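Local coordinates for protein erythromycin C-12 hydroxylase (Saccharopolyspora erythraea, PDB 2JJN) that hydroxylates C-12 of the macrolactone ring of erythromycin D, as a heme-dependent cytochrome P450 monooxygenase, to give erythromycin C in antibiotic biosynthesis, at residues T61-T66 with V312-L317; F69-T74 with G349-L354; G85-I90 with R96-V101; S318-S323 with Q343-H348. The protein carries 2 engineered substitutions. One frame throughout, in Å; residues are numbered along the deposited sequence.

Contact 1 of 4, residues T61-T66 with V312-L317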
# COMPACT_ATOMS: atom_id res chain seq x y z
N THR A 61 19.82 -1.52 0.04
CA THR A 61 20.78 -1.57 -1.09
C THR A 61 20.07 -1.78 -2.40
O THR A 61 20.35 -1.09 -3.38
CB THR A 61 21.82 -2.64 -0.84
OG1 THR A 61 22.63 -2.19 0.27
CG2 THR A 61 22.68 -2.94 -2.05
N VAL A 62 19.15 -2.76 -2.40
CA VAL A 62 18.45 -3.16 -3.61
C VAL A 62 17.57 -2.01 -4.08
O VAL A 62 17.60 -1.67 -5.25
CB VAL A 62 17.62 -4.42 -3.39
CG1 VAL A 62 16.65 -4.68 -4.57
CG2 VAL A 62 18.58 -5.61 -3.19
N LEU A 63 16.78 -1.47 -3.16
CA LEU A 63 15.88 -0.37 -3.54
C LEU A 63 16.60 0.88 -3.98
O LEU A 63 16.09 1.62 -4.86
CB LEU A 63 14.87 -0.05 -2.43
CG LEU A 63 13.96 -1.21 -2.03
CD1 LEU A 63 13.07 -0.93 -0.80
CD2 LEU A 63 13.13 -1.66 -3.26
N ARG A 64 17.78 1.15 -3.44
CA ARG A 64 18.48 2.37 -3.86
C ARG A 64 19.02 2.30 -5.27
O ARG A 64 19.05 3.32 -5.99
CB ARG A 64 19.65 2.63 -2.91
CG ARG A 64 20.18 4.00 -3.05
CD ARG A 64 21.66 4.01 -2.94
NE ARG A 64 22.35 3.23 -3.97
CZ ARG A 64 22.54 3.61 -5.24
NH1 ARG A 64 22.09 4.78 -5.70
NH2 ARG A 64 23.20 2.80 -6.05
N ASP A 65 19.51 1.13 -5.68
CA ASP A 65 20.27 1.04 -6.89
C ASP A 65 19.35 0.72 -8.06
O ASP A 65 19.15 -0.43 -8.39
CB ASP A 65 21.35 -0.01 -6.70
CG ASP A 65 22.27 -0.15 -7.90
OD1 ASP A 65 22.07 0.51 -8.98
OD2 ASP A 65 23.17 -1.02 -7.75
N THR A 66 18.83 1.76 -8.71
CA THR A 66 17.88 1.60 -9.80
C THR A 66 18.54 1.08 -11.08
O THR A 66 17.87 0.42 -11.92
CB THR A 66 17.12 2.92 -10.11
OG1 THR A 66 18.07 3.92 -10.48
CG2 THR A 66 16.25 3.36 -8.91
N VAL A 312 13.85 -10.03 -8.16
CA VAL A 312 14.33 -9.96 -6.77
C VAL A 312 13.20 -9.36 -5.96
O VAL A 312 12.67 -8.30 -6.33
CB VAL A 312 15.56 -9.03 -6.68
CG1 VAL A 312 16.03 -8.95 -5.23
CG2 VAL A 312 16.69 -9.55 -7.62
N ASN A 313 12.83 -10.01 -4.86
CA ASN A 313 11.73 -9.58 -3.95
C ASN A 313 12.43 -9.01 -2.72
O ASN A 313 13.20 -9.73 -2.07
CB ASN A 313 10.98 -10.88 -3.56
CG ASN A 313 9.86 -11.23 -4.49
OD1 ASN A 313 9.83 -12.33 -5.02
ND2 ASN A 313 8.92 -10.32 -4.66
N THR A 314 12.18 -7.75 -2.41
CA THR A 314 12.75 -7.14 -1.18
C THR A 314 11.71 -7.16 -0.09
O THR A 314 10.66 -6.56 -0.26
CB THR A 314 13.16 -5.67 -1.36
OG1 THR A 314 12.07 -4.88 -1.85
CG2 THR A 314 14.35 -5.51 -2.33
N TRP A 315 12.00 -7.86 1.00
CA TRP A 315 11.02 -8.10 2.06
C TRP A 315 11.07 -6.98 3.09
O TRP A 315 11.79 -7.02 4.10
CB TRP A 315 11.27 -9.46 2.70
CG TRP A 315 10.71 -10.60 1.90
CD1 TRP A 315 11.32 -11.25 0.91
CD2 TRP A 315 9.42 -11.19 2.07
NE1 TRP A 315 10.48 -12.28 0.42
CE2 TRP A 315 9.30 -12.24 1.12
CE3 TRP A 315 8.32 -10.89 2.91
CZ2 TRP A 315 8.15 -13.03 1.00
CZ3 TRP A 315 7.18 -11.69 2.81
CH2 TRP A 315 7.10 -12.74 1.86
N VAL A 316 10.29 -5.93 2.81
CA VAL A 316 10.18 -4.82 3.77
C VAL A 316 9.70 -5.33 5.15
O VAL A 316 10.12 -4.84 6.19
CB VAL A 316 9.30 -3.70 3.19
CG1 VAL A 316 8.73 -2.80 4.28
CG2 VAL A 316 10.19 -2.87 2.22
N LEU A 317 8.80 -6.31 5.17
CA LEU A 317 8.33 -6.87 6.44
C LEU A 317 9.49 -7.42 7.24
O LEU A 317 9.55 -7.19 8.45
CB LEU A 317 7.31 -7.96 6.18
CG LEU A 317 6.86 -8.72 7.43
CD1 LEU A 317 6.17 -7.74 8.45
CD2 LEU A 317 5.90 -9.83 7.02
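V62, in the last turn of helix 56-64, faces T314, on a strand that turns into a helix just afterwards; their CA atoms are 7.4 Å apart, the nearest across the contact. No hydrogen bond joins the segments. V62 CG1 meets T314 CG2 at 3.3 Å, tight for two methyl carbons. The two side chains run alongside one another, pointing opposite ways. CG1 of V62 stands opposite the backbone N (chi1 168°), which carries it to the strand. It also lies 4.4 Å from V312 CG1, two residues back on the same side of the strand. L63 does not start out toward the strand, but the end of its side chain turns in, and CD2 rests 3.7 Å from T314 OG1. That hydroxyl is buried and makes a weak hydrogen bond to M291 O. The contact is largely apolar packing of the helix on the mixed sheet. Strand 311-315 lies inside this sheet, between strands 51-53 and 290-295, and L63 also touches M291 and R293 of the latter.

Contact 2 of 4, residues F69-T74 with G349-L354. With HEM (protoporphyrin IX containing Fe), chain B.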
# COMPACT_ATOMS: atom_id res chain seq x y z
N PHE A 69 18.91 -2.71 -10.20
CA PHE A 69 17.66 -3.31 -9.83
C PHE A 69 16.52 -2.50 -10.41
O PHE A 69 16.03 -1.56 -9.80
CB PHE A 69 17.54 -3.42 -8.30
CG PHE A 69 18.61 -4.30 -7.70
CD1 PHE A 69 19.71 -3.69 -7.11
CD2 PHE A 69 18.52 -5.70 -7.76
CE1 PHE A 69 20.76 -4.48 -6.54
CE2 PHE A 69 19.57 -6.53 -7.19
CZ PHE A 69 20.66 -5.90 -6.57
N SER A 70 16.13 -2.91 -11.61
CA SER A 70 15.07 -2.21 -12.36
C SER A 70 13.68 -2.41 -11.77
O SER A 70 13.40 -3.45 -11.18
CB SER A 70 15.12 -2.68 -13.82
OG SER A 70 13.94 -2.23 -14.51
N SER A 71 12.81 -1.39 -11.92
CA SER A 71 11.44 -1.51 -11.50
C SER A 71 10.54 -2.00 -12.60
O SER A 71 9.34 -2.14 -12.37
CB SER A 71 10.91 -0.17 -10.97
OG SER A 71 11.47 0.09 -9.71
N ASP A 72 11.10 -2.28 -13.76
CA ASP A 72 10.32 -2.74 -14.89
C ASP A 72 10.22 -4.27 -14.80
O ASP A 72 11.21 -4.95 -15.08
CB ASP A 72 11.02 -2.28 -16.15
CG ASP A 72 10.27 -2.68 -17.43
OD1 ASP A 72 10.83 -2.39 -18.50
OD2 ASP A 72 9.20 -3.30 -17.31
N PRO A 73 9.05 -4.83 -14.39
CA PRO A 73 9.00 -6.30 -14.23
C PRO A 73 8.96 -7.01 -15.56
O PRO A 73 9.22 -8.23 -15.58
CB PRO A 73 7.67 -6.56 -13.52
CG PRO A 73 6.81 -5.37 -13.84
CD PRO A 73 7.74 -4.20 -14.10
N THR A 74 8.63 -6.27 -16.62
CA THR A 74 8.36 -6.85 -17.94
C THR A 74 9.65 -7.40 -18.55
O THR A 74 9.62 -8.28 -19.43
CB THR A 74 7.62 -5.86 -18.95
OG1 THR A 74 8.51 -4.84 -19.44
CG2 THR A 74 6.40 -5.21 -18.32
N GLY A 349 14.28 5.46 -1.64
CA GLY A 349 14.86 5.94 -2.91
C GLY A 349 13.83 6.62 -3.80
O GLY A 349 12.84 7.18 -3.30
N VAL A 350 14.08 6.58 -5.11
CA VAL A 350 13.33 7.48 -5.98
C VAL A 350 11.86 7.11 -6.18
O VAL A 350 11.06 7.97 -6.63
CB VAL A 350 14.00 7.66 -7.35
CG1 VAL A 350 15.40 8.29 -7.19
CG2 VAL A 350 14.07 6.37 -8.09
N HIS A 351 11.50 5.86 -5.88
CA HIS A 351 10.09 5.48 -5.98
C HIS A 351 9.35 5.63 -4.67
O HIS A 351 8.18 5.20 -4.56
CB HIS A 351 9.94 4.02 -6.49
CG HIS A 351 10.35 3.85 -7.91
ND1 HIS A 351 9.49 4.09 -8.97
CD2 HIS A 351 11.52 3.42 -8.46
CE1 HIS A 351 10.13 3.83 -10.11
NE2 HIS A 351 11.36 3.42 -9.82
N PHE A 352 9.97 6.26 -3.66
CA PHE A 352 9.33 6.43 -2.34
C PHE A 352 7.89 6.95 -2.52
O PHE A 352 7.63 7.87 -3.29
CB PHE A 352 10.14 7.44 -1.52
CG PHE A 352 9.70 7.53 -0.08
CD1 PHE A 352 10.31 6.76 0.91
CD2 PHE A 352 8.64 8.39 0.28
CE1 PHE A 352 9.87 6.85 2.27
CE2 PHE A 352 8.21 8.51 1.60
CZ PHE A 352 8.81 7.72 2.60
N CYS A 353 6.94 6.33 -1.82
CA CYS A 353 5.50 6.60 -2.01
C CYS A 353 5.12 8.07 -2.18
O CYS A 353 5.32 8.86 -1.26
CB CYS A 353 4.77 6.05 -0.78
SG CYS A 353 3.00 6.16 -1.00
N LEU A 354 4.58 8.38 -3.35
CA LEU A 354 4.06 9.69 -3.68
C LEU A 354 2.86 10.03 -2.82
O LEU A 354 2.55 11.21 -2.59
CB LEU A 354 3.64 9.69 -5.19
CG LEU A 354 3.30 11.06 -5.78
CD1 LEU A 354 4.41 12.10 -5.63
CD2 LEU A 354 2.99 10.83 -7.25
CHA HEM B . 4.85 3.92 -4.24
CHB HEM B . 3.44 1.88 -0.04
CHC HEM B . -0.45 4.77 0.02
CHD HEM B . 0.53 6.20 -4.52
C1A HEM B . 4.80 3.19 -3.07
C2A HEM B . 5.84 2.24 -2.64
C3A HEM B . 5.44 1.67 -1.50
C4A HEM B . 4.15 2.22 -1.15
CMA HEM B . 6.19 0.58 -0.69
CAA HEM B . 7.17 1.97 -3.37
CBA HEM B . 7.00 0.98 -4.51
CGA HEM B . 8.34 0.50 -5.07
O1A HEM B . 9.41 0.96 -4.59
O2A HEM B . 8.29 -0.31 -6.04
C1B HEM B . 2.25 2.50 0.35
C2B HEM B . 1.56 2.28 1.59
C3B HEM B . 0.48 3.09 1.61
C4B HEM B . 0.50 3.83 0.36
CMB HEM B . 2.11 1.26 2.61
CAB HEM B . -0.64 3.26 2.66
CBB HEM B . -0.37 3.13 3.92
C1C HEM B . -0.52 5.40 -1.20
C2C HEM B . -1.57 6.34 -1.60
C3C HEM B . -1.30 6.74 -2.86
C4C HEM B . -0.06 6.07 -3.29
CMC HEM B . -2.73 6.74 -0.66
CAC HEM B . -2.09 7.68 -3.78
CBC HEM B . -2.69 8.79 -3.34
C1D HEM B . 1.75 5.69 -4.83
C2D HEM B . 2.38 5.89 -6.09
C3D HEM B . 3.71 5.21 -6.00
C4D HEM B . 3.77 4.64 -4.69
CMD HEM B . 1.81 6.66 -7.32
CAD HEM B . 4.80 5.10 -7.09
CBD HEM B . 5.83 6.24 -6.96
CGD HEM B . 6.93 6.04 -7.96
O1D HEM B . 7.06 4.95 -8.55
O2D HEM B . 7.70 7.00 -8.15
NA HEM B . 3.78 3.17 -2.11
NB HEM B . 1.56 3.43 -0.43
NC HEM B . 0.34 5.26 -2.27
ND HEM B . 2.61 4.93 -4.00
FE HEM B . 2.16 4.31 -2.12
O HOH W 1 1.14 2.56 -3.02
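S71 and H351 bring the two segments together, and the hydroxyl approaches the imidazole obliquely. S71 OG is 3.3 Å from H351 NE2, and S71 CB lies 3.8 Å from the same nitrogen. The other ring nitrogen faces the heme. H351 ND1 donates to HEM O1D at 2.6 Å, with an N-H...O angle of 172°. The bond is nearly straight and its acceptor lies in the ring plane, which should limit ring rotation. CG of H351 lies beside the backbone N (chi1 -69°), which sets the ring between the propionate and S71. H95 also meets the H351 ring and hydrogen-bonds the heme. On the other segment, D72 N donates to S70 OG at 2.9 Å, an ST turn. D91 holds both S70 OG and S71 N. Two residues past H351, C353 SG binds the iron at 2.3 Å, and water 1 is its other axial ligand. This is the cysteine-ligand loop of the cytochrome P450 fold, with its axial thiolate and propionate-binding histidine.

Contact 3 of 4, residues G85-I90 with R96-V101. With HEM (protoporphyrin IX containing Fe), chain B; SO4 (sulfate ion), chain F.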
# COMPACT_ATOMS: atom_id res chain seq x y z
N GLY A 85 3.09 5.60 -18.38
CA GLY A 85 2.43 6.27 -17.26
C GLY A 85 2.44 5.50 -15.95
O GLY A 85 2.10 6.05 -14.91
N MET A 86 2.74 4.20 -16.01
CA MET A 86 2.76 3.37 -14.78
C MET A 86 4.07 3.61 -14.06
O MET A 86 5.05 2.87 -14.23
CB MET A 86 2.67 1.89 -15.12
CG MET A 86 1.29 1.46 -15.49
SD MET A 86 0.17 1.68 -14.09
CE MET A 86 -1.32 0.98 -14.82
N ILE A 87 4.09 4.69 -13.30
CA ILE A 87 5.31 5.25 -12.79
C ILE A 87 6.15 4.25 -11.93
O ILE A 87 7.39 4.30 -11.94
CB ILE A 87 4.97 6.55 -11.94
CG1 ILE A 87 6.22 7.31 -11.57
CG2 ILE A 87 4.08 6.22 -10.80
CD1 ILE A 87 5.82 8.62 -10.86
N HIS A 88 5.45 3.35 -11.24
CA HIS A 88 6.17 2.41 -10.36
C HIS A 88 6.87 1.33 -11.14
O HIS A 88 7.62 0.52 -10.54
CB HIS A 88 5.24 1.80 -9.34
CG HIS A 88 4.14 1.01 -9.96
ND1 HIS A 88 3.16 1.60 -10.74
CD2 HIS A 88 3.82 -0.31 -9.87
CE1 HIS A 88 2.31 0.66 -11.14
NE2 HIS A 88 2.70 -0.50 -10.63
N GLU A 89 6.67 1.28 -12.47
CA GLU A 89 7.29 0.26 -13.30
C GLU A 89 8.26 0.88 -14.29
O GLU A 89 8.69 0.22 -15.24
CB GLU A 89 6.22 -0.56 -14.04
CG GLU A 89 5.44 -1.44 -13.10
CD GLU A 89 4.43 -2.30 -13.83
OE1 GLU A 89 4.24 -2.08 -15.05
OE2 GLU A 89 3.83 -3.14 -13.15
N ILE A 90 8.60 2.16 -14.08
CA ILE A 90 9.43 2.90 -15.02
C ILE A 90 10.71 3.32 -14.32
O ILE A 90 10.69 3.75 -13.17
CB ILE A 90 8.62 4.11 -15.56
CG1 ILE A 90 7.48 3.56 -16.44
CG2 ILE A 90 9.50 5.01 -16.37
CD1 ILE A 90 6.46 4.61 -16.89
N ARG A 96 12.17 9.98 -13.72
CA ARG A 96 12.38 11.26 -13.09
C ARG A 96 11.49 12.31 -13.77
O ARG A 96 10.90 13.12 -13.08
CB ARG A 96 13.84 11.64 -13.25
CG ARG A 96 14.16 12.96 -12.63
CD ARG A 96 15.56 13.31 -13.11
NE ARG A 96 16.55 12.49 -12.42
CZ ARG A 96 17.68 12.05 -12.97
NH1 ARG A 96 17.97 12.32 -14.24
NH2 ARG A 96 18.52 11.33 -12.23
N ALA A 97 11.43 12.26 -15.10
CA ALA A 97 10.61 13.21 -15.89
C ALA A 97 9.14 13.02 -15.52
O ALA A 97 8.39 14.00 -15.33
CB ALA A 97 10.80 13.00 -17.37
N LEU A 98 8.72 11.75 -15.47
CA LEU A 98 7.34 11.47 -15.18
C LEU A 98 6.98 11.89 -13.75
O LEU A 98 5.95 12.49 -13.50
CB LEU A 98 7.05 9.99 -15.44
CG LEU A 98 5.66 9.50 -15.23
CD1 LEU A 98 4.68 10.21 -16.20
CD2 LEU A 98 5.65 8.01 -15.48
N ARG A 99 7.86 11.61 -12.78
CA ARG A 99 7.57 11.96 -11.41
C ARG A 99 7.45 13.48 -11.24
O ARG A 99 6.58 13.95 -10.52
CB ARG A 99 8.66 11.36 -10.46
CG ARG A 99 8.43 11.73 -9.03
CD ARG A 99 7.97 10.58 -8.21
NE ARG A 99 7.81 10.95 -6.79
CZ ARG A 99 7.80 10.07 -5.78
NH1 ARG A 99 7.92 8.78 -6.02
NH2 ARG A 99 7.67 10.51 -4.53
N LYS A 100 8.28 14.23 -11.95
CA LYS A 100 8.18 15.68 -11.87
C LYS A 100 6.84 16.17 -12.38
O LYS A 100 6.23 17.06 -11.77
CB LYS A 100 9.28 16.33 -12.69
CG LYS A 100 10.60 16.34 -11.98
CD LYS A 100 11.65 16.91 -12.91
CE LYS A 100 13.00 16.87 -12.23
NZ LYS A 100 14.04 17.11 -13.25
N VAL A 101 6.42 15.62 -13.52
CA VAL A 101 5.15 16.04 -14.10
C VAL A 101 4.01 15.74 -13.12
O VAL A 101 3.18 16.62 -12.80
CB VAL A 101 4.89 15.32 -15.42
CG1 VAL A 101 3.48 15.64 -15.91
CG2 VAL A 101 5.90 15.74 -16.49
CHA HEM B . 4.85 3.92 -4.24
CHB HEM B . 3.44 1.88 -0.04
CHC HEM B . -0.45 4.77 0.02
CHD HEM B . 0.53 6.20 -4.52
C1A HEM B . 4.80 3.19 -3.07
C2A HEM B . 5.84 2.24 -2.64
C3A HEM B . 5.44 1.67 -1.50
C4A HEM B . 4.15 2.22 -1.15
CMA HEM B . 6.19 0.58 -0.69
CAA HEM B . 7.17 1.97 -3.37
CBA HEM B . 7.00 0.98 -4.51
CGA HEM B . 8.34 0.50 -5.07
O1A HEM B . 9.41 0.96 -4.59
O2A HEM B . 8.29 -0.31 -6.04
C1B HEM B . 2.25 2.50 0.35
C2B HEM B . 1.56 2.28 1.59
C3B HEM B . 0.48 3.09 1.61
C4B HEM B . 0.50 3.83 0.36
CMB HEM B . 2.11 1.26 2.61
CAB HEM B . -0.64 3.26 2.66
CBB HEM B . -0.37 3.13 3.92
C1C HEM B . -0.52 5.40 -1.20
C2C HEM B . -1.57 6.34 -1.60
C3C HEM B . -1.30 6.74 -2.86
C4C HEM B . -0.06 6.07 -3.29
CMC HEM B . -2.73 6.74 -0.66
CAC HEM B . -2.09 7.68 -3.78
CBC HEM B . -2.69 8.79 -3.34
C1D HEM B . 1.75 5.69 -4.83
C2D HEM B . 2.38 5.89 -6.09
C3D HEM B . 3.71 5.21 -6.00
C4D HEM B . 3.77 4.64 -4.69
CMD HEM B . 1.81 6.66 -7.32
CAD HEM B . 4.80 5.10 -7.09
CBD HEM B . 5.83 6.24 -6.96
CGD HEM B . 6.93 6.04 -7.96
O1D HEM B . 7.06 4.95 -8.55
O2D HEM B . 7.70 7.00 -8.15
NA HEM B . 3.78 3.17 -2.11
NB HEM B . 1.56 3.43 -0.43
NC HEM B . 0.34 5.26 -2.27
ND HEM B . 2.61 4.93 -4.00
FE HEM B . 2.16 4.31 -2.12
S SO4 F . 7.93 14.32 -5.14
O1 SO4 F . 7.23 13.39 -4.25
O2 SO4 F . 7.92 13.84 -6.51
O3 SO4 F . 9.33 14.44 -4.74
O4 SO4 F . 7.28 15.62 -5.01
O HOH W 1 1.14 2.56 -3.02
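The R99 guanidinium is held at its edge, near its own plane, while its aliphatic stem lies along I87. On one part of the edge NH1 donates to HEM O2D at 2.8 Å, with a bent angle of 145°. On another, NE and NH2 form a two-pronged grip on sulfate F. NE donates to its O2 at 2.9 Å, and NH2 to its O1 at an angle of 170°. NH1 also donates to F352 O. The chain leaves the helix with CG anti to the backbone N and bends at chi2, which turns the guanidinium to the propionate. The H88 ring has E89 CG over one face, offset toward the rim.

The segments themselves meet through aliphatic groups. I87 CD1 rests 3.8 Å from R99 CA and also touches CD of that side chain. In the conformer given, one of two, L98 CD2 lies 3.9 Å from I87 CB and 3.8 Å from I90 CD1, and the I90 and L98 side chains cross at about a right angle. F234 of helix 228-259 also touches I87. H88 and E89 belong to the substrate-binding site.

In the crystal R99 lies between the heme propionate and a sulfate, probably from the crystallisation liquor. The propionate bond is the part that belongs to the enzyme: R99 probably offsets the propionate charge, and its apolar stem packs with I87.

Contact 4 of 4, residues S318-S323 with Q343-H348. Engineered in segment 343-348: L344 (natural residue Phe). With HEM (protoporphyrin IX containing Fe), chain B; SO4 (sulfate ion), chain G.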
# COMPACT_ATOMS: atom_id res chain seq x y z
N SER A 318 10.39 -8.15 6.57
CA SER A 318 11.54 -8.70 7.31
C SER A 318 12.49 -7.58 7.75
O SER A 318 12.98 -7.58 8.90
CB SER A 318 12.24 -9.65 6.36
OG SER A 318 13.38 -10.27 6.99
N ALA A 319 12.77 -6.64 6.86
CA ALA A 319 13.62 -5.47 7.21
C ALA A 319 13.07 -4.76 8.41
O ALA A 319 13.84 -4.33 9.29
CB ALA A 319 13.70 -4.49 6.01
N ASN A 320 11.74 -4.58 8.46
CA ASN A 320 11.14 -3.83 9.57
C ASN A 320 11.21 -4.58 10.91
O ASN A 320 11.02 -3.99 11.95
CB ASN A 320 9.68 -3.54 9.25
CG ASN A 320 9.47 -2.44 8.19
OD1 ASN A 320 10.41 -1.85 7.67
ND2 ASN A 320 8.18 -2.21 7.87
N ARG A 321 11.39 -5.91 10.86
CA ARG A 321 11.49 -6.71 12.12
C ARG A 321 12.96 -7.12 12.38
O ARG A 321 13.23 -8.01 13.21
CB ARG A 321 10.61 -7.96 11.97
CG ARG A 321 9.12 -7.62 11.77
CD ARG A 321 8.51 -6.80 12.90
NE ARG A 321 7.06 -6.85 12.82
CZ ARG A 321 6.28 -7.65 13.55
NH1 ARG A 321 6.80 -8.41 14.51
NH2 ARG A 321 4.96 -7.67 13.36
N ASP A 322 13.87 -6.48 11.66
CA ASP A 322 15.35 -6.80 11.77
C ASP A 322 15.99 -6.07 12.95
O ASP A 322 16.03 -4.86 12.98
CB ASP A 322 16.00 -6.36 10.46
CG ASP A 322 17.42 -6.81 10.32
OD1 ASP A 322 17.96 -6.77 9.19
OD2 ASP A 322 18.05 -7.12 11.36
N SER A 323 16.46 -6.85 13.94
CA SER A 323 17.00 -6.23 15.13
C SER A 323 18.27 -5.42 14.84
O SER A 323 18.70 -4.56 15.66
CB SER A 323 17.28 -7.29 16.18
OG SER A 323 18.38 -8.10 15.80
N GLN A 343 10.42 6.02 6.67
CA GLN A 343 9.47 4.94 6.81
C GLN A 343 9.58 3.95 5.64
O GLN A 343 9.03 4.18 4.55
CB GLN A 343 8.09 5.59 6.83
CG GLN A 343 6.93 4.59 6.93
CD GLN A 343 7.07 3.63 8.06
OE1 GLN A 343 7.57 2.51 7.87
NE2 GLN A 343 6.65 4.05 9.26
N LEU A 344 10.28 2.82 5.90
CA LEU A 344 10.57 1.87 4.81
C LEU A 344 9.31 1.24 4.24
O LEU A 344 9.30 0.68 3.13
CB LEU A 344 11.53 0.78 5.35
CG LEU A 344 11.99 -0.23 4.30
CD1 LEU A 344 12.77 0.38 3.16
CD2 LEU A 344 12.93 -1.30 4.92
N SER A 345 8.23 1.29 5.03
CA SER A 345 6.97 0.74 4.50
C SER A 345 6.40 1.56 3.35
O SER A 345 5.50 1.10 2.65
CB SER A 345 5.96 0.57 5.62
OG SER A 345 6.50 -0.28 6.59
N PHE A 346 6.97 2.74 3.14
CA PHE A 346 6.65 3.55 1.94
C PHE A 346 7.74 3.46 0.87
O PHE A 346 7.64 4.15 -0.14
CB PHE A 346 6.49 5.03 2.31
CG PHE A 346 5.20 5.36 3.03
CD1 PHE A 346 5.22 6.02 4.25
CD2 PHE A 346 3.96 4.98 2.49
CE1 PHE A 346 4.01 6.32 4.93
CE2 PHE A 346 2.76 5.29 3.17
CZ PHE A 346 2.80 5.95 4.39
N GLY A 347 8.70 2.57 1.06
CA GLY A 347 9.76 2.37 0.06
C GLY A 347 11.04 3.05 0.47
O GLY A 347 11.22 3.38 1.65
N HIS A 348 11.91 3.23 -0.51
CA HIS A 348 13.24 3.81 -0.24
C HIS A 348 13.82 4.22 -1.57
O HIS A 348 13.87 3.41 -2.48
CB HIS A 348 14.13 2.72 0.41
CG HIS A 348 15.56 3.14 0.58
ND1 HIS A 348 15.92 4.25 1.33
CD2 HIS A 348 16.71 2.60 0.09
CE1 HIS A 348 17.24 4.38 1.29
NE2 HIS A 348 17.75 3.39 0.56
CHA HEM B . 4.85 3.92 -4.24
CHB HEM B . 3.44 1.88 -0.04
CHC HEM B . -0.45 4.77 0.02
CHD HEM B . 0.53 6.20 -4.52
C1A HEM B . 4.80 3.19 -3.07
C2A HEM B . 5.84 2.24 -2.64
C3A HEM B . 5.44 1.67 -1.50
C4A HEM B . 4.15 2.22 -1.15
CMA HEM B . 6.19 0.58 -0.69
CAA HEM B . 7.17 1.97 -3.37
CBA HEM B . 7.00 0.98 -4.51
CGA HEM B . 8.34 0.50 -5.07
O1A HEM B . 9.41 0.96 -4.59
O2A HEM B . 8.29 -0.31 -6.04
C1B HEM B . 2.25 2.50 0.35
C2B HEM B . 1.56 2.28 1.59
C3B HEM B . 0.48 3.09 1.61
C4B HEM B . 0.50 3.83 0.36
CMB HEM B . 2.11 1.26 2.61
CAB HEM B . -0.64 3.26 2.66
CBB HEM B . -0.37 3.13 3.92
C1C HEM B . -0.52 5.40 -1.20
C2C HEM B . -1.57 6.34 -1.60
C3C HEM B . -1.30 6.74 -2.86
C4C HEM B . -0.06 6.07 -3.29
CMC HEM B . -2.73 6.74 -0.66
CAC HEM B . -2.09 7.68 -3.78
CBC HEM B . -2.69 8.79 -3.34
C1D HEM B . 1.75 5.69 -4.83
C2D HEM B . 2.38 5.89 -6.09
C3D HEM B . 3.71 5.21 -6.00
C4D HEM B . 3.77 4.64 -4.69
CMD HEM B . 1.81 6.66 -7.32
CAD HEM B . 4.80 5.10 -7.09
CBD HEM B . 5.83 6.24 -6.96
CGD HEM B . 6.93 6.04 -7.96
O1D HEM B . 7.06 4.95 -8.55
O2D HEM B . 7.70 7.00 -8.15
NA HEM B . 3.78 3.17 -2.11
NB HEM B . 1.56 3.43 -0.43
NC HEM B . 0.34 5.26 -2.27
ND HEM B . 2.61 4.93 -4.00
FE HEM B . 2.16 4.31 -2.12
S SO4 G . 13.36 2.53 8.63
O1 SO4 G . 11.92 2.20 8.45
O2 SO4 G . 14.20 1.81 7.67
O3 SO4 G . 13.90 2.26 9.96
O4 SO4 G . 13.63 3.93 8.31
O HOH W 1 1.14 2.56 -3.02
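S345 OG is gripped by two groups: N320 ND2 donates to it at 2.9 Å, and it is hydrogen-bonded to L282 O. S345 belongs to the loop of the cytochrome P450 fold that leads to the cysteine ligand of the heme. The N320 bond is bent (142°), but the hydroxyl lies close to the amide plane, 10° out of it. ND2 is also bonded to R283 O, so the amide is fixed by two partners. N320 CG lies beside the backbone N (chi1 -74°), and this brings the amide end to the loop although its CB is not aimed there.

The rest of the contact is mostly packing round L344, an engineered residue, Phe in the natural sequence. Its CD2 meets A319 CB at 3.5 Å, a tight carbon pair. N320 OD1 lies 3.7 Å from L344 CB, where the two side chains cross. L344 N donates to O1 of sulfate G, probably from the crystallisation liquor, at 3.1 Å; H56 NE2 also binds this ion.

Within the loop, Q343 OE1 accepts from S345 N in the carbonyl plane, on a lone pair. The loop runs beside the heme from S345 on: S345 O lies 3.4 Å from HEM CMB. At the backbone angles of G347 a CB would be jammed against the carbonyl O of F346; G347 N is 3.7 Å from HEM CMA. The F346 ring turns its edge to the porphyrin, with CE2 3.5 Å from HEM C3B.

Contacts 2, 3 and 4 all touch the heme. In contact 1 the side chain of L63 is about 5 Å from the bound HEM. Contacts 2 and 3 have centres about 9 Å apart and meet where H351 CE1 packs 3.1 Å from I90 O. Segments 343-348 and 349-354 follow each other in one loop, and C353 N is hydrogen-bonded to F346 O (2.8 Å). Contact 1 touches contacts 2 and 4: V62 O packs 3.5 Å from F69 CD1, and L63 CB lies 3.6 Å from H348 O. Contacts 3 and 4 are about 23 Å apart between centres and do not touch. Along the chain, contacts 3 and 4 are each nested within contact 2.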